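Local structure of metallo-beta-lactamase family protein (Thermus thermophilus, 2ZO4) at residues W167-A172 against L215-R220; V200-W203 against N209-K212; L259-G264 against S272-P277; H295-R300 against Y312-R317. The protein probably acts as a zinc-dependent hydrolase of the metallo-beta-lactamase superfamily, holding two zinc ions in its active site, although its natural substrate is not established. All blocks are in the same frame, centred on the assembly; numbering follows the deposited sequence.

Contact 1: W167-A172 against L215-R220; sequences WTPGHA and LRSLDR. With ZN (zinc ion), chain B.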
loop_
_atom_site.group_PDB
_atom_site.type_symbol
_atom_site.label_atom_id
_atom_site.label_comp_id
_atom_site.label_asym_id
_atom_site.label_seq_id
_atom_site.Cartn_x
_atom_site.Cartn_y
_atom_site.Cartn_z
ATOM N N TRP A 167 -8.342 6.524 6.807
ATOM C CA TRP A 167 -8.042 5.105 6.892
ATOM C C TRP A 167 -8.732 4.400 5.736
ATOM O O TRP A 167 -9.962 4.445 5.599
ATOM C CB TRP A 167 -8.498 4.534 8.237
ATOM C CG TRP A 167 -8.221 3.066 8.439
ATOM C CD1 TRP A 167 -7.106 2.374 8.053
ATOM C CD2 TRP A 167 -9.066 2.121 9.109
ATOM N NE1 TRP A 167 -7.211 1.053 8.431
ATOM C CE2 TRP A 167 -8.403 0.872 9.083
ATOM C CE3 TRP A 167 -10.321 2.210 9.731
ATOM C CZ2 TRP A 167 -8.954 -0.285 9.652
ATOM C CZ3 TRP A 167 -10.873 1.055 10.294
ATOM C CH2 TRP A 167 -10.188 -0.174 10.248
ATOM N N THR A 168 -7.916 3.787 4.885
ATOM C CA THR A 168 -8.388 3.122 3.675
ATOM C C THR A 168 -7.784 1.713 3.580
ATOM O O THR A 168 -6.898 1.464 2.749
ATOM C CB THR A 168 -8.053 3.951 2.414
ATOM O OG1 THR A 168 -6.786 4.599 2.590
ATOM C CG2 THR A 168 -9.133 5.015 2.160
ATOM N N PRO A 169 -8.262 0.784 4.438
ATOM C CA PRO A 169 -7.736 -0.580 4.474
ATOM C C PRO A 169 -8.063 -1.359 3.198
ATOM O O PRO A 169 -9.008 -1.009 2.488
ATOM C CB PRO A 169 -8.456 -1.198 5.676
ATOM C CG PRO A 169 -9.733 -0.427 5.778
ATOM C CD PRO A 169 -9.355 0.969 5.411
ATOM N N GLY A 170 -7.279 -2.397 2.918
ATOM C CA GLY A 170 -7.457 -3.213 1.722
ATOM C C GLY A 170 -6.128 -3.529 1.074
ATOM O O GLY A 170 -5.650 -4.664 1.135
ATOM N N HIS A 171 -5.527 -2.520 0.451
ATOM C CA HIS A 171 -4.177 -2.639 -0.086
ATOM C C HIS A 171 -3.171 -2.938 1.032
ATOM O O HIS A 171 -2.247 -3.727 0.854
ATOM C CB HIS A 171 -3.789 -1.367 -0.833
ATOM C CG HIS A 171 -2.404 -1.405 -1.399
ATOM N ND1 HIS A 171 -2.082 -2.130 -2.525
ATOM C CD2 HIS A 171 -1.255 -0.825 -0.983
ATOM C CE1 HIS A 171 -0.797 -1.984 -2.788
ATOM N NE2 HIS A 171 -0.272 -1.196 -1.869
ATOM N N ALA A 172 -3.359 -2.286 2.176
ATOM C CA ALA A 172 -2.660 -2.627 3.413
ATOM C C ALA A 172 -3.618 -2.373 4.562
ATOM O O ALA A 172 -4.540 -1.562 4.439
ATOM C CB ALA A 172 -1.383 -1.804 3.572
ATOM N N LEU A 215 -12.810 -2.717 -1.208
ATOM C CA LEU A 215 -13.987 -2.242 -1.928
ATOM C C LEU A 215 -14.760 -1.184 -1.133
ATOM O O LEU A 215 -15.307 -0.244 -1.710
ATOM C CB LEU A 215 -14.886 -3.418 -2.349
ATOM C CG LEU A 215 -14.254 -4.425 -3.329
ATOM C CD1 LEU A 215 -15.102 -5.690 -3.472
ATOM C CD2 LEU A 215 -13.986 -3.799 -4.697
ATOM N N ARG A 216 -14.789 -1.321 0.190
ATOM C CA ARG A 216 -15.408 -0.299 1.035
ATOM C C ARG A 216 -14.588 0.997 1.019
ATOM O O ARG A 216 -15.147 2.091 1.086
ATOM C CB ARG A 216 -15.601 -0.819 2.462
ATOM C CG ARG A 216 -16.303 0.150 3.400
ATOM C CD ARG A 216 -17.455 -0.519 4.134
ATOM N NE ARG A 216 -18.723 -0.368 3.419
ATOM C CZ ARG A 216 -19.636 0.570 3.681
ATOM N NH1 ARG A 216 -19.437 1.461 4.648
ATOM N NH2 ARG A 216 -20.755 0.621 2.968
ATOM N N SER A 217 -13.266 0.861 0.923
ATOM C CA SER A 217 -12.367 2.017 0.843
ATOM C C SER A 217 -12.564 2.787 -0.461
ATOM O O SER A 217 -12.579 4.014 -0.460
ATOM C CB SER A 217 -10.907 1.586 1.004
ATOM O OG SER A 217 -10.682 1.072 2.304
ATOM N N LEU A 218 -12.727 2.054 -1.563
ATOM C CA LEU A 218 -13.049 2.644 -2.866
ATOM C C LEU A 218 -14.365 3.418 -2.825
ATOM O O LEU A 218 -14.459 4.500 -3.401
ATOM C CB LEU A 218 -13.118 1.570 -3.956
ATOM C CG LEU A 218 -11.895 0.714 -4.295
ATOM C CD1 LEU A 218 -12.280 -0.350 -5.312
ATOM C CD2 LEU A 218 -10.724 1.557 -4.803
ATOM N N ASP A 219 -15.370 2.858 -2.152
ATOM C CA ASP A 219 -16.651 3.537 -1.929
ATOM C C ASP A 219 -16.452 4.856 -1.192
ATOM O O ASP A 219 -16.998 5.883 -1.596
ATOM C CB ASP A 219 -17.602 2.650 -1.117
ATOM C CG ASP A 219 -18.364 1.650 -1.970
ATOM O OD1 ASP A 219 -18.849 2.017 -3.065
ATOM O OD2 ASP A 219 -18.492 0.485 -1.533
ATOM N N ARG A 220 -15.666 4.812 -0.114
ATOM C CA ARG A 220 -15.363 5.983 0.711
ATOM C C ARG A 220 -14.700 7.080 -0.125
ATOM O O ARG A 220 -15.117 8.236 -0.073
ATOM C CB ARG A 220 -14.468 5.581 1.894
ATOM C CG ARG A 220 -14.451 6.557 3.069
ATOM C CD ARG A 220 -13.121 7.302 3.186
ATOM N NE ARG A 220 -13.080 8.166 4.368
ATOM C CZ ARG A 220 -12.592 7.815 5.558
ATOM N NH1 ARG A 220 -12.077 6.607 5.756
ATOM N NH2 ARG A 220 -12.612 8.686 6.562
HETATM ZN ZN ZN B . 1.713 -0.642 -1.539
HETATM O O HOH W 1 3.355 -0.407 -2.674
#

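Contact 2: V200-W203 against N209-K212; sequences VGLW and NPLK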
loop_
_atom_site.group_PDB
_atom_site.type_symbol
_atom_site.label_atom_id
_atom_site.label_comp_id
_atom_site.label_asym_id
_atom_site.label_seq_id
_atom_site.Cartn_x
_atom_site.Cartn_y
_atom_site.Cartn_z
ATOM N N VAL A 200 -4.355 -6.158 -3.763
ATOM C CA VAL A 200 -5.130 -6.468 -2.573
ATOM C C VAL A 200 -4.751 -7.892 -2.168
ATOM O O VAL A 200 -5.349 -8.869 -2.625
ATOM C CB VAL A 200 -6.664 -6.260 -2.778
ATOM C CG1 VAL A 200 -7.212 -7.132 -3.912
ATOM C CG2 VAL A 200 -7.410 -6.507 -1.488
ATOM N N GLY A 201 -3.720 -7.995 -1.334
ATOM C CA GLY A 201 -3.158 -9.291 -0.984
ATOM C C GLY A 201 -3.548 -9.786 0.390
ATOM O O GLY A 201 -3.689 -8.998 1.328
ATOM N N LEU A 202 -3.729 -11.100 0.500
ATOM C CA LEU A 202 -3.939 -11.745 1.788
ATOM C C LEU A 202 -2.611 -12.342 2.247
ATOM O O LEU A 202 -2.102 -13.294 1.648
ATOM C CB LEU A 202 -5.027 -12.825 1.697
ATOM C CG LEU A 202 -5.674 -13.275 3.017
ATOM C CD1 LEU A 202 -7.131 -13.687 2.801
ATOM C CD2 LEU A 202 -4.886 -14.399 3.699
ATOM N N TRP A 203 -2.049 -11.748 3.299
ATOM C CA TRP A 203 -0.794 -12.208 3.886
ATOM C C TRP A 203 -1.066 -12.768 5.282
ATOM O O TRP A 203 -2.201 -12.726 5.765
ATOM C CB TRP A 203 0.225 -11.061 3.943
ATOM C CG TRP A 203 0.360 -10.306 2.643
ATOM C CD1 TRP A 203 -0.290 -9.155 2.296
ATOM C CD2 TRP A 203 1.180 -10.657 1.519
ATOM N NE1 TRP A 203 0.078 -8.767 1.029
ATOM C CE2 TRP A 203 0.979 -9.670 0.531
ATOM C CE3 TRP A 203 2.073 -11.704 1.257
ATOM C CZ2 TRP A 203 1.636 -9.700 -0.703
ATOM C CZ3 TRP A 203 2.722 -11.736 0.026
ATOM C CH2 TRP A 203 2.500 -10.740 -0.936
ATOM N N ASN A 209 -10.767 -10.204 5.783
ATOM C CA ASN A 209 -11.299 -10.114 4.423
ATOM C C ASN A 209 -10.786 -8.846 3.727
ATOM O O ASN A 209 -11.539 -7.875 3.571
ATOM C CB ASN A 209 -12.838 -10.157 4.466
ATOM C CG ASN A 209 -13.467 -10.556 3.136
ATOM O OD1 ASN A 209 -12.810 -10.578 2.095
ATOM N ND2 ASN A 209 -14.763 -10.852 3.165
ATOM N N PRO A 210 -9.498 -8.848 3.310
ATOM C CA PRO A 210 -8.872 -7.645 2.738
ATOM C C PRO A 210 -9.583 -7.046 1.525
ATOM O O PRO A 210 -9.609 -5.822 1.394
ATOM C CB PRO A 210 -7.460 -8.123 2.352
ATOM C CG PRO A 210 -7.547 -9.605 2.308
ATOM C CD PRO A 210 -8.541 -9.969 3.361
ATOM N N LEU A 211 -10.148 -7.886 0.653
ATOM C CA LEU A 211 -10.865 -7.391 -0.534
ATOM C C LEU A 211 -12.136 -6.622 -0.161
ATOM O O LEU A 211 -12.463 -5.616 -0.789
ATOM C CB LEU A 211 -11.196 -8.524 -1.519
ATOM C CG LEU A 211 -11.897 -8.116 -2.827
ATOM C CD1 LEU A 211 -11.075 -7.085 -3.605
ATOM C CD2 LEU A 211 -12.208 -9.312 -3.709
ATOM N N LYS A 212 -12.840 -7.104 0.860
ATOM C CA LYS A 212 -14.031 -6.422 1.376
ATOM C C LYS A 212 -13.680 -5.035 1.920
ATOM O O LYS A 212 -14.398 -4.073 1.667
ATOM C CB LYS A 212 -14.725 -7.268 2.452
ATOM C CG LYS A 212 -16.093 -6.725 2.894
ATOM C CD LYS A 212 -16.868 -7.752 3.712
ATOM C CE LYS A 212 -18.192 -7.169 4.197
ATOM N NZ LYS A 212 -19.009 -8.185 4.928
#

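Contact 3: L259-G264 against S272-P277; sequences LALLDG and SLHLFP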
loop_
_atom_site.group_PDB
_atom_site.type_symbol
_atom_site.label_atom_id
_atom_site.label_comp_id
_atom_site.label_asym_id
_atom_site.label_seq_id
_atom_site.Cartn_x
_atom_site.Cartn_y
_atom_site.Cartn_z
ATOM N N LEU A 259 -14.148 -17.297 -10.629
ATOM C CA LEU A 259 -15.225 -18.291 -10.598
ATOM C C LEU A 259 -15.208 -19.206 -11.830
ATOM O O LEU A 259 -15.411 -20.412 -11.708
ATOM C CB LEU A 259 -16.591 -17.608 -10.451
ATOM C CG LEU A 259 -16.913 -17.039 -9.063
ATOM C CD1 LEU A 259 -18.148 -16.153 -9.100
ATOM C CD2 LEU A 259 -17.078 -18.154 -8.034
ATOM N N ALA A 260 -14.942 -18.622 -12.997
ATOM C CA ALA A 260 -14.863 -19.357 -14.257
ATOM C C ALA A 260 -13.670 -20.314 -14.290
ATOM O O ALA A 260 -13.759 -21.403 -14.860
ATOM C CB ALA A 260 -14.806 -18.389 -15.433
ATOM N N LEU A 261 -12.565 -19.907 -13.666
ATOM C CA LEU A 261 -11.356 -20.734 -13.574
ATOM C C LEU A 261 -11.529 -21.974 -12.690
ATOM O O LEU A 261 -10.725 -22.908 -12.755
ATOM C CB LEU A 261 -10.170 -19.900 -13.079
ATOM C CG LEU A 261 -9.606 -18.827 -14.016
ATOM C CD1 LEU A 261 -8.599 -17.970 -13.279
ATOM C CD2 LEU A 261 -8.985 -19.438 -15.272
ATOM N N LEU A 262 -12.575 -21.977 -11.868
ATOM C CA LEU A 262 -12.849 -23.108 -10.995
ATOM C C LEU A 262 -13.763 -24.144 -11.657
ATOM O O LEU A 262 -14.786 -24.539 -11.094
ATOM C CB LEU A 262 -13.410 -22.631 -9.650
ATOM C CG LEU A 262 -12.444 -21.917 -8.695
ATOM C CD1 LEU A 262 -13.201 -21.344 -7.518
ATOM C CD2 LEU A 262 -11.330 -22.848 -8.213
ATOM N N ASP A 263 -13.373 -24.578 -12.858
ATOM C CA ASP A 263 -14.040 -25.680 -13.565
ATOM C C ASP A 263 -13.819 -27.019 -12.852
ATOM O O ASP A 263 -14.495 -28.009 -13.136
ATOM C CB ASP A 263 -13.589 -25.751 -15.037
ATOM C CG ASP A 263 -12.128 -25.372 -15.228
ATOM O OD1 ASP A 263 -11.237 -26.212 -14.961
ATOM O OD2 ASP A 263 -11.867 -24.228 -15.663
ATOM N N GLY A 264 -12.860 -27.026 -11.927
ATOM C CA GLY A 264 -12.635 -28.131 -11.000
ATOM C C GLY A 264 -11.853 -27.624 -9.797
ATOM O O GLY A 264 -11.458 -26.456 -9.776
ATOM N N SER A 272 -3.541 -18.507 -9.545
ATOM C CA SER A 272 -2.838 -17.227 -9.671
ATOM C C SER A 272 -2.098 -17.055 -11.004
ATOM O O SER A 272 -1.808 -15.930 -11.414
ATOM C CB SER A 272 -1.874 -17.021 -8.495
ATOM O OG SER A 272 -0.794 -17.936 -8.536
ATOM N N LEU A 273 -1.803 -18.169 -11.672
ATOM C CA LEU A 273 -1.119 -18.142 -12.966
ATOM C C LEU A 273 -2.035 -17.687 -14.101
ATOM O O LEU A 273 -1.568 -17.105 -15.083
ATOM C CB LEU A 273 -0.531 -19.521 -13.302
ATOM C CG LEU A 273 0.514 -20.140 -12.369
ATOM C CD1 LEU A 273 0.832 -21.561 -12.822
ATOM C CD2 LEU A 273 1.786 -19.301 -12.288
ATOM N N HIS A 274 -3.330 -17.962 -13.965
ATOM C CA HIS A 274 -4.308 -17.655 -15.003
ATOM C C HIS A 274 -5.079 -16.376 -14.697
ATOM O O HIS A 274 -5.478 -15.651 -15.612
ATOM C CB HIS A 274 -5.286 -18.818 -15.178
ATOM C CG HIS A 274 -4.674 -20.047 -15.775
ATOM N ND1 HIS A 274 -5.373 -20.890 -16.613
ATOM C CD2 HIS A 274 -3.432 -20.575 -15.662
ATOM C CE1 HIS A 274 -4.590 -21.889 -16.983
ATOM N NE2 HIS A 274 -3.406 -21.720 -16.420
ATOM N N LEU A 275 -5.298 -16.110 -13.409
ATOM C CA LEU A 275 -5.954 -14.877 -12.978
ATOM C C LEU A 275 -5.023 -13.684 -13.210
ATOM O O LEU A 275 -5.474 -12.538 -13.282
ATOM C CB LEU A 275 -6.386 -14.970 -11.507
ATOM C CG LEU A 275 -7.466 -14.002 -11.001
ATOM C CD1 LEU A 275 -8.803 -14.206 -11.715
ATOM C CD2 LEU A 275 -7.643 -14.118 -9.490
ATOM N N PHE A 276 -3.727 -13.975 -13.338
ATOM C CA PHE A 276 -2.705 -12.974 -13.643
ATOM C C PHE A 276 -1.743 -13.502 -14.717
ATOM O O PHE A 276 -0.625 -13.925 -14.401
ATOM C CB PHE A 276 -1.946 -12.577 -12.371
ATOM C CG PHE A 276 -2.796 -11.855 -11.361
ATOM C CD1 PHE A 276 -2.898 -10.468 -11.384
ATOM C CD2 PHE A 276 -3.494 -12.562 -10.387
ATOM C CE1 PHE A 276 -3.682 -9.797 -10.452
ATOM C CE2 PHE A 276 -4.285 -11.901 -9.454
ATOM C CZ PHE A 276 -4.380 -10.516 -9.487
ATOM N N PRO A 277 -2.180 -13.483 -15.993
ATOM C CA PRO A 277 -1.384 -14.064 -17.076
ATOM C C PRO A 277 -0.260 -13.136 -17.525
ATOM O O PRO A 277 0.849 -13.604 -17.790
ATOM C CB PRO A 277 -2.407 -14.240 -18.200
ATOM C CG PRO A 277 -3.383 -13.133 -17.986
ATOM C CD PRO A 277 -3.444 -12.904 -16.489
#

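Contact 4: H295-R300 against Y312-R317; sequences HLEYLR and YRYFRR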
loop_
_atom_site.group_PDB
_atom_site.type_symbol
_atom_site.label_atom_id
_atom_site.label_comp_id
_atom_site.label_asym_id
_atom_site.label_seq_id
_atom_site.Cartn_x
_atom_site.Cartn_y
_atom_site.Cartn_z
ATOM N N HIS A 295 -9.079 -12.865 -3.189
ATOM C CA HIS A 295 -10.313 -13.005 -3.953
ATOM C C HIS A 295 -11.040 -14.308 -3.628
ATOM O O HIS A 295 -12.267 -14.328 -3.533
ATOM C CB HIS A 295 -10.037 -12.885 -5.450
ATOM C CG HIS A 295 -9.817 -11.475 -5.907
ATOM N ND1 HIS A 295 -8.682 -10.759 -5.587
ATOM C CD2 HIS A 295 -10.590 -10.646 -6.645
ATOM C CE1 HIS A 295 -8.763 -9.551 -6.116
ATOM N NE2 HIS A 295 -9.913 -9.456 -6.760
ATOM N N LEU A 296 -10.276 -15.387 -3.457
ATOM C CA LEU A 296 -10.833 -16.676 -3.053
ATOM C C LEU A 296 -11.510 -16.621 -1.679
ATOM O O LEU A 296 -12.579 -17.201 -1.486
ATOM C CB LEU A 296 -9.750 -17.756 -3.061
ATOM C CG LEU A 296 -9.303 -18.277 -4.432
ATOM C CD1 LEU A 296 -7.931 -18.923 -4.328
ATOM C CD2 LEU A 296 -10.337 -19.251 -5.010
ATOM N N GLU A 297 -10.887 -15.928 -0.732
ATOM C CA GLU A 297 -11.428 -15.837 0.625
ATOM C C GLU A 297 -12.641 -14.912 0.706
ATOM O O GLU A 297 -13.515 -15.090 1.560
ATOM C CB GLU A 297 -10.337 -15.449 1.630
ATOM C CG GLU A 297 -9.389 -16.611 1.971
ATOM C CD GLU A 297 -10.115 -17.814 2.577
ATOM O OE1 GLU A 297 -10.463 -17.762 3.771
ATOM O OE2 GLU A 297 -10.333 -18.815 1.863
ATOM N N TYR A 298 -12.694 -13.937 -0.199
ATOM C CA TYR A 298 -13.870 -13.096 -0.372
ATOM C C TYR A 298 -15.051 -13.934 -0.875
ATOM O O TYR A 298 -16.169 -13.821 -0.362
ATOM C CB TYR A 298 -13.558 -11.963 -1.355
ATOM C CG TYR A 298 -14.690 -10.982 -1.570
ATOM C CD1 TYR A 298 -14.808 -9.842 -0.779
ATOM C CD2 TYR A 298 -15.632 -11.186 -2.580
ATOM C CE1 TYR A 298 -15.837 -8.941 -0.975
ATOM C CE2 TYR A 298 -16.671 -10.284 -2.787
ATOM C CZ TYR A 298 -16.764 -9.167 -1.983
ATOM O OH TYR A 298 -17.781 -8.268 -2.186
ATOM N N LEU A 299 -14.785 -14.773 -1.875
ATOM C CA LEU A 299 -15.801 -15.651 -2.453
ATOM C C LEU A 299 -16.273 -16.716 -1.468
ATOM O O LEU A 299 -17.456 -17.068 -1.450
ATOM C CB LEU A 299 -15.284 -16.315 -3.733
ATOM C CG LEU A 299 -15.090 -15.417 -4.963
ATOM C CD1 LEU A 299 -14.430 -16.188 -6.090
ATOM C CD2 LEU A 299 -16.407 -14.806 -5.429
ATOM N N ARG A 300 -15.346 -17.219 -0.652
ATOM C CA ARG A 300 -15.655 -18.248 0.336
ATOM C C ARG A 300 -16.539 -17.697 1.441
ATOM O O ARG A 300 -17.469 -18.370 1.889
ATOM C CB ARG A 300 -14.373 -18.862 0.917
ATOM C CG ARG A 300 -14.603 -20.204 1.615
ATOM C CD ARG A 300 -13.303 -20.925 1.954
ATOM N NE ARG A 300 -12.518 -20.246 2.986
ATOM C CZ ARG A 300 -12.770 -20.303 4.294
ATOM N NH1 ARG A 300 -13.807 -20.998 4.760
ATOM N NH2 ARG A 300 -11.989 -19.649 5.143
ATOM N N TYR A 312 -5.103 -26.862 0.715
ATOM C CA TYR A 312 -6.344 -26.238 0.274
ATOM C C TYR A 312 -6.542 -26.311 -1.236
ATOM O O TYR A 312 -5.682 -25.891 -2.011
ATOM C CB TYR A 312 -6.427 -24.780 0.743
ATOM C CG TYR A 312 -6.336 -24.590 2.244
ATOM C CD1 TYR A 312 -5.250 -23.932 2.809
ATOM C CD2 TYR A 312 -7.335 -25.069 3.098
ATOM C CE1 TYR A 312 -5.155 -23.744 4.180
ATOM C CE2 TYR A 312 -7.247 -24.890 4.475
ATOM C CZ TYR A 312 -6.153 -24.225 5.005
ATOM O OH TYR A 312 -6.044 -24.037 6.356
ATOM N N ARG A 313 -7.682 -26.865 -1.634
ATOM C CA ARG A 313 -8.128 -26.861 -3.019
ATOM C C ARG A 313 -9.525 -26.254 -3.013
ATOM O O ARG A 313 -10.412 -26.735 -2.306
ATOM C CB ARG A 313 -8.143 -28.284 -3.609
ATOM C CG ARG A 313 -6.781 -28.986 -3.613
ATOM C CD ARG A 313 -6.762 -30.238 -4.511
ATOM N NE ARG A 313 -6.852 -29.909 -5.938
ATOM C CZ ARG A 313 -5.809 -29.661 -6.730
ATOM N NH1 ARG A 313 -4.571 -29.699 -6.253
ATOM N NH2 ARG A 313 -6.007 -29.366 -8.010
ATOM N N TYR A 314 -9.700 -25.175 -3.769
ATOM C CA TYR A 314 -10.974 -24.458 -3.823
ATOM C C TYR A 314 -11.854 -24.968 -4.964
ATOM O O TYR A 314 -11.352 -25.379 -6.009
ATOM C CB TYR A 314 -10.735 -22.948 -3.972
ATOM C CG TYR A 314 -10.187 -22.265 -2.732
ATOM C CD1 TYR A 314 -11.014 -21.482 -1.928
ATOM C CD2 TYR A 314 -8.842 -22.394 -2.370
ATOM C CE1 TYR A 314 -10.523 -20.845 -0.789
ATOM C CE2 TYR A 314 -8.338 -21.768 -1.227
ATOM C CZ TYR A 314 -9.187 -20.990 -0.445
ATOM O OH TYR A 314 -8.705 -20.360 0.681
ATOM N N PHE A 315 -13.167 -24.939 -4.756
ATOM C CA PHE A 315 -14.124 -25.351 -5.785
ATOM C C PHE A 315 -15.320 -24.406 -5.830
ATOM O O PHE A 315 -15.672 -23.787 -4.826
ATOM C CB PHE A 315 -14.594 -26.793 -5.551
ATOM C CG PHE A 315 -15.129 -27.039 -4.169
ATOM C CD1 PHE A 315 -14.300 -27.537 -3.168
ATOM C CD2 PHE A 315 -16.459 -26.768 -3.862
ATOM C CE1 PHE A 315 -14.794 -27.760 -1.879
ATOM C CE2 PHE A 315 -16.959 -26.988 -2.579
ATOM C CZ PHE A 315 -16.124 -27.481 -1.587
ATOM N N ARG A 316 -15.937 -24.302 -7.002
ATOM C CA ARG A 316 -17.132 -23.491 -7.183
ATOM C C ARG A 316 -18.360 -24.332 -6.854
ATOM O O ARG A 316 -18.521 -25.435 -7.386
ATOM C CB ARG A 316 -17.220 -23.002 -8.631
ATOM C CG ARG A 316 -18.158 -21.824 -8.845
ATOM C CD ARG A 316 -18.711 -21.759 -10.275
ATOM N NE ARG A 316 -17.702 -22.022 -11.305
ATOM C CZ ARG A 316 -17.826 -22.933 -12.269
ATOM N NH1 ARG A 316 -18.923 -23.673 -12.362
ATOM N NH2 ARG A 316 -16.852 -23.095 -13.156
ATOM N N ARG A 317 -19.216 -23.815 -5.976
ATOM C CA ARG A 317 -20.481 -24.474 -5.650
ATOM C C ARG A 317 -21.457 -24.327 -6.815
ATOM O O ARG A 317 -21.525 -23.256 -7.430
ATOM C CB ARG A 317 -21.108 -23.867 -4.395
ATOM C CG ARG A 317 -20.263 -23.967 -3.144
ATOM C CD ARG A 317 -21.116 -23.763 -1.905
ATOM N NE ARG A 317 -20.302 -23.506 -0.718
ATOM C CZ ARG A 317 -19.687 -24.444 -0.003
ATOM N NH1 ARG A 317 -19.779 -25.726 -0.343
ATOM N NH2 ARG A 317 -18.978 -24.098 1.063
HETATM O O HOH W 2 -18.170 -21.413 1.860
#

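Contact 1: W167-A172 against L215-R220
Ser217 faces the loop 167-172, and its hydroxyl makes the main polar contact. Ser217 OG lies 2.7 Å from Pro169 O. Its single proton can go to this oxygen or to Asp213 O, one turn earlier in the helix. OG is turned toward its own backbone N (chi1 -65°), which keeps it close to that earlier turn. Pro169 N is near OG but has no hydrogen to give.

A second polar approach is looser. Arg220 NH1 comes within 3.0 Å of Trp167 O, near the guanidinium plane, but the angle is too poor for a hydrogen bond. The guanidinium is held instead by a salt bridge from NH2 to Asp152. The same carboxylate oxygen accepts from Trp167 N, so Asp152 ties both sides together.

Close packing adds to this. Thr168 CG2 rests 4.0 Å from Ser217 CB. Pro169 CD makes a van der Waals contact with Ser217 OG at 3.4 Å, and it also covers one face of the Trp167 indole near its rim. Thr168 OG1 is hydrogen-bonded to His175 ND1.

Two residues after Pro169, His171 NE2 binds zinc at 2.1 Å, with His70, His72, Asp190 and a water. His171 ND1 is fixed by Asn199 O. A histidine-bearing loop backed by a helix in this way belongs to the dinuclear zinc site of the metallo-beta-lactamase fold.

Contact 2: V200-W203 against N209-K212
Val200 points its side chain at the first turn of helix 210-222, and its two methyls take different partners. With CG1 at chi1 59°, CG2 stands anti to the backbone N. This places Val200 CG2 against the helix backbone, 3.7 Å from Leu211 CA and equally near Pro210 O. Val200 CG1 turns to the Leu211 side chain and meets Leu211 CD1 at 3.9 Å. The two side chains cross at a slant, so they touch methyl to methyl and do not run alongside each other.

Pro210 lies against Val200, Gly201 and Leu202. Pro210 CB faces Val200 CG2 at 4.2 Å. Pro210 CD meets Leu202 CD1 at 4.0 Å, again at a slant. Between them Gly201 O lies 4.0 Å from Pro210 CB. The proline ring is thus touched by one branched side chain, one carbonyl and another branched side chain in turn. No hydrogen bond joins the segments.

Other helices add to the packing. His251 and Leu255 of helix 240-261 and His295 of helix 286-301 cover Leu211. Glu291 accepts a hydrogen bond from Val200 N.

Asn209 stands at the N-cap position. Proline next to it costs no helix hydrogen bond, since first-turn N-H groups have no partner within the helix. The contact packs the first turn of helix 210-222, begun by Pro210, on the preceding loop, close to the zinc ligand His171 in the metallo-beta-lactamase fold.

Contact 3: L259-G264 against S272-P277
Leu261 reaches across to His274 and Leu275 with both its methyls. Leu261 CD2 meets His274 CB at 3.8 Å and comes in near the plane of the imidazole, at its edge by ND1. Leu261 CD1 lies 3.8 Å from Leu275 N. Leu261 CD1 also touches Leu275 CD1 at 4.1 Å. Both methyls bear on His274 CB, and CD1 alone extends to Leu275.

With CG anti to the backbone N (chi1 -160°), Leu275 brings its CD1 to Leu261 CD1. His274 starts toward Leu261 at CB, but the ring turns off to the exposed surface.

In the next shell, Leu271 packs on Leu261 from the weakly bonded helix that also carries His274. Ala257 and Leu258 of helix 240-261 receive Leu275. Leu262 is the centre of an inverse gamma turn. Leu261 O accepts a hydrogen bond from Lys266 NZ.

No hydrogen bond or charge pair crosses between 259-264 and 272-277. The contact is van der Waals packing round one leucine, buried at Leu275 and reaching the surface at His274; its strength rests on apolar burial, not on polar bonds.

Contact 4: H295-R300 against Y312-R317
Glu297 OE2 is gripped from two sides. Tyr314 OH donates to Glu297 OE2 at 2.5 Å, coming from above the carboxylate plane. Arg300 NE donates to Glu297 OE2 from the opposite face at 2.8 Å, almost straight at 170°. Arg300 NH2 reaches the other oxygen, Glu297 OE1, at 2.8 Å, so the guanidinium meets the carboxylate side-on with two nitrogens in a salt bridge. Arg300 is bent at chi3 (68°), which brings its head back to the residue one turn earlier. Arg300 probably helps keep Glu297 ionised. Tyr314 OH also has a hydrogen bond with Arg307 NH1.

The tyrosine is the strand's main contribution, lying in the two-stranded hairpin of 305-308 and 313-316. That hairpin beside helix 286-301 is consistent with a winged-helix type of C-terminal domain, as the helix-turn-helix clan assignment suggests. The axes of helix segment 295-300 and strand 313-316 approach to 10.4 Å, with 52° between their directions.

Leu296 CB lies over one face of the Tyr314 ring, offset toward its rim. Leu296 CB is 4.1 Å from the Tyr314 ring centroid in a CH-pi contact, and Leu296 CD2 meets Tyr314 CG at 3.8 Å. Val305 also touches the Tyr314 side chain. Arg300 CD lies 3.9 Å from Tyr314 CE1. Further along, a water accepts from Arg317 NH2 and donates to Arg300 O, bridging the helix to the chain end.

Contacts 1 and 2 are buried and share helix 210-222. Contact 2 is nested in the chain between the segments of contact 1, and Val200 CG2 touches Gly170 O. Contact 1 includes a zinc ligand and uses polar groups; contact 2 is apolar. Contacts 3 and 4 lie farther from the centre and from the zinc site, partly exposed. Contact 3 is apolar, while contact 4 adds a charged cluster to its leucine-tyrosine packing. Arg316 probably bonds to Leu259 O and so joins the two. Helix 286-301 links the halves: His295 and Tyr298 pack on Leu211 of contact 2, and Tyr298 also touches Leu215 of contact 1.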